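Local coordinates for heat shock protein-related protein (Deinococcus radiodurans, PDB 4FEI) that is a small heat shock protein, represented here by its alpha-crystallin domain, that probably holds unfolding proteins under stress, at residues D13-V24 against V86-T97. Residues are numbered along the deposited sequence; the frame is centred on the assembly and turned at random.
Sequences DAGTHLDLLLDV and VLTVRFEKLRPT
Leu18, Leu20 and Leu22 pair with Phe91, Val89 and Leu87 across two central antiparallel strands, 17-23 and 86-92, in one sheet of the alpha-crystallin beta-sandwich. Each pair exchanges two backbone hydrogen bonds, and Lys93 N extends the ladder to Thr16 O (2.9 Å). The side chains of these six paired residues enter the sandwich core, where Leu20 CD1 meets Val89 CG2 at 3.8 Å and Leu20 and Phe91 also reach Leu41 of the facing sheet.

On the other face, polar groups meet toward the turn end, whereas Leu21 CD2 touches Val86 CG1 nearer the other end. The extended Arg90 chain runs beside Asp19; Asp19 OD1 lies 3.3 Å from Arg90 NE but well out of the guanidinium plane, a purely electrostatic contact, while Arg12 bridges OD2 more strongly. His17 CB meets the Arg90 guanidinium edge.

Lys93 ties the 14-17 type II' turn to the chain beyond the strand. Bent at chi3 (76°), it brings NZ to Asp13 OD1 in a 2.7 Å salt bridge and to Gly15 O in a hydrogen bond. A methionine here would probably leave the Asp13 carboxylate without this countercharge and Gly15 O without one of its two donors. The other, Thr97 N, approaches Gly15 O from the opposite face of the carbonyl plane, at 3.0 Å.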
loop_
_atom_site.group_PDB
_atom_site.type_symbol
_atom_site.label_atom_id
_atom_site.label_comp_id
_atom_site.label_asym_id
_atom_site.label_seq_id
_atom_site.Cartn_x
_atom_site.Cartn_y
_atom_site.Cartn_z
ATOM N N ASP A 13 6.117 17.000 -8.686
ATOM C CA ASP A 13 6.055 18.376 -9.078
ATOM C C ASP A 13 4.773 18.519 -9.865
ATOM O O ASP A 13 4.664 18.007 -10.965
ATOM C CB ASP A 13 7.276 18.695 -9.942
ATOM C CG ASP A 13 7.268 20.109 -10.499
ATOM O OD1 ASP A 13 6.455 20.951 -10.044
ATOM O OD2 ASP A 13 8.093 20.371 -11.420
ATOM N N ALA A 14 3.793 19.207 -9.296
ATOM C CA ALA A 14 2.552 19.498 -10.015
ATOM C C ALA A 14 2.441 21.011 -10.353
ATOM O O ALA A 14 1.383 21.639 -10.160
ATOM C CB ALA A 14 1.378 19.034 -9.214
ATOM N N GLY A 15 3.530 21.584 -10.855
ATOM C CA GLY A 15 3.520 22.967 -11.338
ATOM C C GLY A 15 3.298 24.015 -10.251
ATOM O O GLY A 15 4.246 24.493 -9.635
ATOM N N THR A 16 2.041 24.368 -10.026
ATOM C CA THR A 16 1.690 25.352 -9.020
ATOM C C THR A 16 1.733 24.713 -7.636
ATOM O O THR A 16 1.897 25.413 -6.621
ATOM C CB THR A 16 0.262 26.022 -9.280
ATOM O OG1 THR A 16 -0.789 25.056 -9.072
ATOM C CG2 THR A 16 0.145 26.608 -10.716
ATOM N N HIS A 17 1.577 23.394 -7.603
ATOM C CA HIS A 17 1.532 22.643 -6.359
ATOM C C HIS A 17 2.648 21.614 -6.228
ATOM O O HIS A 17 3.237 21.177 -7.211
ATOM C CB HIS A 17 0.175 21.962 -6.175
ATOM C CG HIS A 17 -0.932 22.915 -5.872
ATOM N ND1 HIS A 17 -1.629 23.587 -6.858
ATOM C CD2 HIS A 17 -1.462 23.317 -4.692
ATOM C CE1 HIS A 17 -2.534 24.373 -6.291
ATOM N NE2 HIS A 17 -2.459 24.222 -4.980
ATOM N N LEU A 18 2.891 21.209 -4.986
ATOM C CA LEU A 18 3.827 20.144 -4.645
ATOM C C LEU A 18 2.998 19.023 -3.992
ATOM O O LEU A 18 2.302 19.266 -2.993
ATOM C CB LEU A 18 4.851 20.701 -3.660
ATOM C CG LEU A 18 6.058 19.865 -3.271
ATOM C CD1 LEU A 18 6.928 19.504 -4.509
ATOM C CD2 LEU A 18 6.882 20.624 -2.240
ATOM N N ASP A 19 3.050 17.814 -4.562
ATOM C CA ASP A 19 2.297 16.672 -4.039
ATOM C C ASP A 19 3.174 15.676 -3.317
ATOM O O ASP A 19 4.227 15.256 -3.835
ATOM C CB ASP A 19 1.614 15.887 -5.168
ATOM C CG ASP A 19 0.613 16.713 -5.944
ATOM O OD1 ASP A 19 0.078 17.704 -5.371
ATOM O OD2 ASP A 19 0.369 16.371 -7.126
ATOM N N LEU A 20 2.719 15.242 -2.156
ATOM C CA LEU A 20 3.332 14.127 -1.452
ATOM C C LEU A 20 2.399 12.945 -1.611
ATOM O O LEU A 20 1.231 13.035 -1.271
ATOM C CB LEU A 20 3.499 14.465 0.029
ATOM C CG LEU A 20 4.102 13.540 1.088
ATOM C CD1 LEU A 20 3.025 12.677 1.702
ATOM C CD2 LEU A 20 5.256 12.677 0.573
ATOM N N LEU A 21 2.892 11.854 -2.173
ATOM C CA LEU A 21 2.128 10.614 -2.242
ATOM C C LEU A 21 2.751 9.606 -1.286
ATOM O O LEU A 21 3.964 9.339 -1.322
ATOM C CB LEU A 21 2.114 10.035 -3.661
ATOM C CG LEU A 21 1.400 10.852 -4.740
ATOM C CD1 LEU A 21 2.370 11.693 -5.509
ATOM C CD2 LEU A 21 0.747 9.858 -5.722
ATOM N N LEU A 22 1.918 9.038 -0.428
ATOM C CA LEU A 22 2.405 8.145 0.638
ATOM C C LEU A 22 1.627 6.823 0.595
ATOM O O LEU A 22 0.415 6.832 0.700
ATOM C CB LEU A 22 2.261 8.843 2.005
ATOM C CG LEU A 22 3.012 8.220 3.171
ATOM C CD1 LEU A 22 4.522 8.507 3.066
ATOM C CD2 LEU A 22 2.433 8.734 4.534
ATOM N N ASP A 23 2.328 5.713 0.405
ATOM C CA ASP A 23 1.673 4.404 0.294
ATOM C C ASP A 23 1.263 3.928 1.697
ATOM O O ASP A 23 2.118 3.463 2.485
ATOM C CB ASP A 23 2.600 3.350 -0.334
ATOM C CG ASP A 23 2.738 3.506 -1.817
ATOM O OD1 ASP A 23 3.751 2.996 -2.376
ATOM O OD2 ASP A 23 1.851 4.103 -2.447
ATOM N N VAL A 24 -0.045 4.051 1.984
ATOM C CA VAL A 24 -0.572 3.646 3.283
ATOM C C VAL A 24 -1.767 2.635 3.152
ATOM O O VAL A 24 -2.891 2.937 3.555
ATOM C CB VAL A 24 -0.944 4.911 4.164
ATOM C CG1 VAL A 24 0.331 5.660 4.671
ATOM C CG2 VAL A 24 -1.853 5.866 3.404
ATOM N N VAL A 86 -3.559 5.068 -0.901
ATOM C CA VAL A 86 -2.574 6.121 -1.179
ATOM C C VAL A 86 -3.027 7.449 -0.568
ATOM O O VAL A 86 -4.125 7.949 -0.876
ATOM C CB VAL A 86 -2.350 6.270 -2.721
ATOM C CG1 VAL A 86 -1.456 7.488 -3.091
ATOM C CG2 VAL A 86 -1.829 4.930 -3.337
ATOM N N LEU A 87 -2.165 8.045 0.244
ATOM C CA LEU A 87 -2.403 9.384 0.749
ATOM C C LEU A 87 -1.764 10.442 -0.146
ATOM O O LEU A 87 -0.564 10.472 -0.304
ATOM C CB LEU A 87 -1.867 9.504 2.168
ATOM C CG LEU A 87 -2.047 10.877 2.842
ATOM C CD1 LEU A 87 -3.504 11.168 3.127
ATOM C CD2 LEU A 87 -1.249 10.881 4.104
ATOM N N THR A 88 -2.576 11.333 -0.707
ATOM C CA THR A 88 -2.091 12.451 -1.525
ATOM C C THR A 88 -2.239 13.741 -0.735
ATOM O O THR A 88 -3.355 14.164 -0.427
ATOM C CB THR A 88 -2.896 12.532 -2.864
ATOM O OG1 THR A 88 -2.851 11.261 -3.539
ATOM C CG2 THR A 88 -2.356 13.639 -3.789
ATOM N N VAL A 89 -1.111 14.355 -0.400
ATOM C CA VAL A 89 -1.101 15.635 0.271
ATOM C C VAL A 89 -0.577 16.733 -0.668
ATOM O O VAL A 89 0.550 16.684 -1.108
ATOM C CB VAL A 89 -0.203 15.617 1.574
ATOM C CG1 VAL A 89 -0.461 16.907 2.448
ATOM C CG2 VAL A 89 -0.381 14.304 2.373
ATOM N N ARG A 90 -1.387 17.749 -0.917
ATOM C CA ARG A 90 -1.079 18.768 -1.881
ATOM C C ARG A 90 -0.767 20.132 -1.206
ATOM O O ARG A 90 -1.523 20.600 -0.339
ATOM C CB ARG A 90 -2.273 18.890 -2.816
ATOM C CG ARG A 90 -1.990 19.596 -4.089
ATOM C CD ARG A 90 -2.957 19.097 -5.177
ATOM N NE ARG A 90 -2.475 19.489 -6.495
ATOM C CZ ARG A 90 -3.000 19.074 -7.636
ATOM N NH1 ARG A 90 -2.477 19.492 -8.781
ATOM N NH2 ARG A 90 -4.039 18.234 -7.636
ATOM N N PHE A 91 0.332 20.763 -1.627
ATOM C CA PHE A 91 0.753 22.026 -1.074
ATOM C C PHE A 91 0.972 22.983 -2.238
ATOM O O PHE A 91 1.434 22.564 -3.330
ATOM C CB PHE A 91 2.089 21.905 -0.312
ATOM C CG PHE A 91 2.074 20.951 0.852
ATOM C CD1 PHE A 91 1.762 21.399 2.120
ATOM C CD2 PHE A 91 2.395 19.586 0.676
ATOM C CE1 PHE A 91 1.751 20.520 3.221
ATOM C CE2 PHE A 91 2.378 18.704 1.745
ATOM C CZ PHE A 91 2.059 19.188 3.033
ATOM N N GLU A 92 0.679 24.267 -2.040
ATOM C CA GLU A 92 0.969 25.214 -3.097
ATOM C C GLU A 92 2.362 25.774 -2.929
ATOM O O GLU A 92 2.752 26.139 -1.838
ATOM C CB GLU A 92 -0.116 26.305 -3.274
ATOM C CG GLU A 92 -0.411 27.125 -2.117
ATOM C CD GLU A 92 -1.551 28.119 -2.380
ATOM O OE1 GLU A 92 -1.398 28.996 -3.277
ATOM O OE2 GLU A 92 -2.582 28.035 -1.659
ATOM N N LYS A 93 3.121 25.800 -4.017
ATOM C CA LYS A 93 4.499 26.271 -4.016
ATOM C C LYS A 93 4.574 27.785 -3.849
ATOM O O LYS A 93 3.678 28.529 -4.243
ATOM C CB LYS A 93 5.198 25.847 -5.311
ATOM C CG LYS A 93 5.621 24.379 -5.315
ATOM C CD LYS A 93 5.635 23.748 -6.707
ATOM C CE LYS A 93 6.819 24.170 -7.530
ATOM N NZ LYS A 93 6.903 23.258 -8.751
ATOM N N LEU A 94 5.656 28.220 -3.216
ATOM C CA LEU A 94 6.004 29.622 -3.083
ATOM C C LEU A 94 6.364 30.248 -4.452
ATOM O O LEU A 94 6.006 31.384 -4.742
ATOM C CB LEU A 94 7.209 29.711 -2.163
ATOM C CG LEU A 94 7.186 30.801 -1.119
ATOM C CD1 LEU A 94 6.236 30.372 -0.029
ATOM C CD2 LEU A 94 8.621 31.070 -0.571
ATOM N N ARG A 95 7.104 29.491 -5.258
ATOM C CA ARG A 95 7.503 29.848 -6.588
ATOM C C ARG A 95 6.888 28.785 -7.525
ATOM O O ARG A 95 7.527 27.761 -7.841
ATOM C CB ARG A 95 9.035 29.876 -6.677
ATOM C CG ARG A 95 9.633 30.267 -8.046
ATOM C CD ARG A 95 11.185 30.155 -8.007
ATOM N NE ARG A 95 11.765 29.899 -9.336
ATOM C CZ ARG A 95 11.817 28.694 -9.938
ATOM N NH1 ARG A 95 12.362 28.580 -11.155
ATOM N NH2 ARG A 95 11.327 27.597 -9.338
ATOM N N PRO A 96 5.634 29.023 -7.969
ATOM C CA PRO A 96 4.960 28.094 -8.877
ATOM C C PRO A 96 5.720 28.042 -10.187
ATOM O O PRO A 96 6.259 29.064 -10.618
ATOM C CB PRO A 96 3.583 28.745 -9.107
ATOM C CG PRO A 96 3.433 29.779 -8.025
ATOM C CD PRO A 96 4.817 30.231 -7.708
ATOM N N THR A 97 5.799 26.854 -10.776
ATOM C CA THR A 97 6.241 26.672 -12.161
ATOM C C THR A 97 5.049 26.227 -13.036
ATOM O O THR A 97 4.023 25.776 -12.530
ATOM C CB THR A 97 7.358 25.602 -12.302
ATOM O OG1 THR A 97 6.848 24.346 -11.860
ATOM C CG2 THR A 97 8.607 25.979 -11.490
#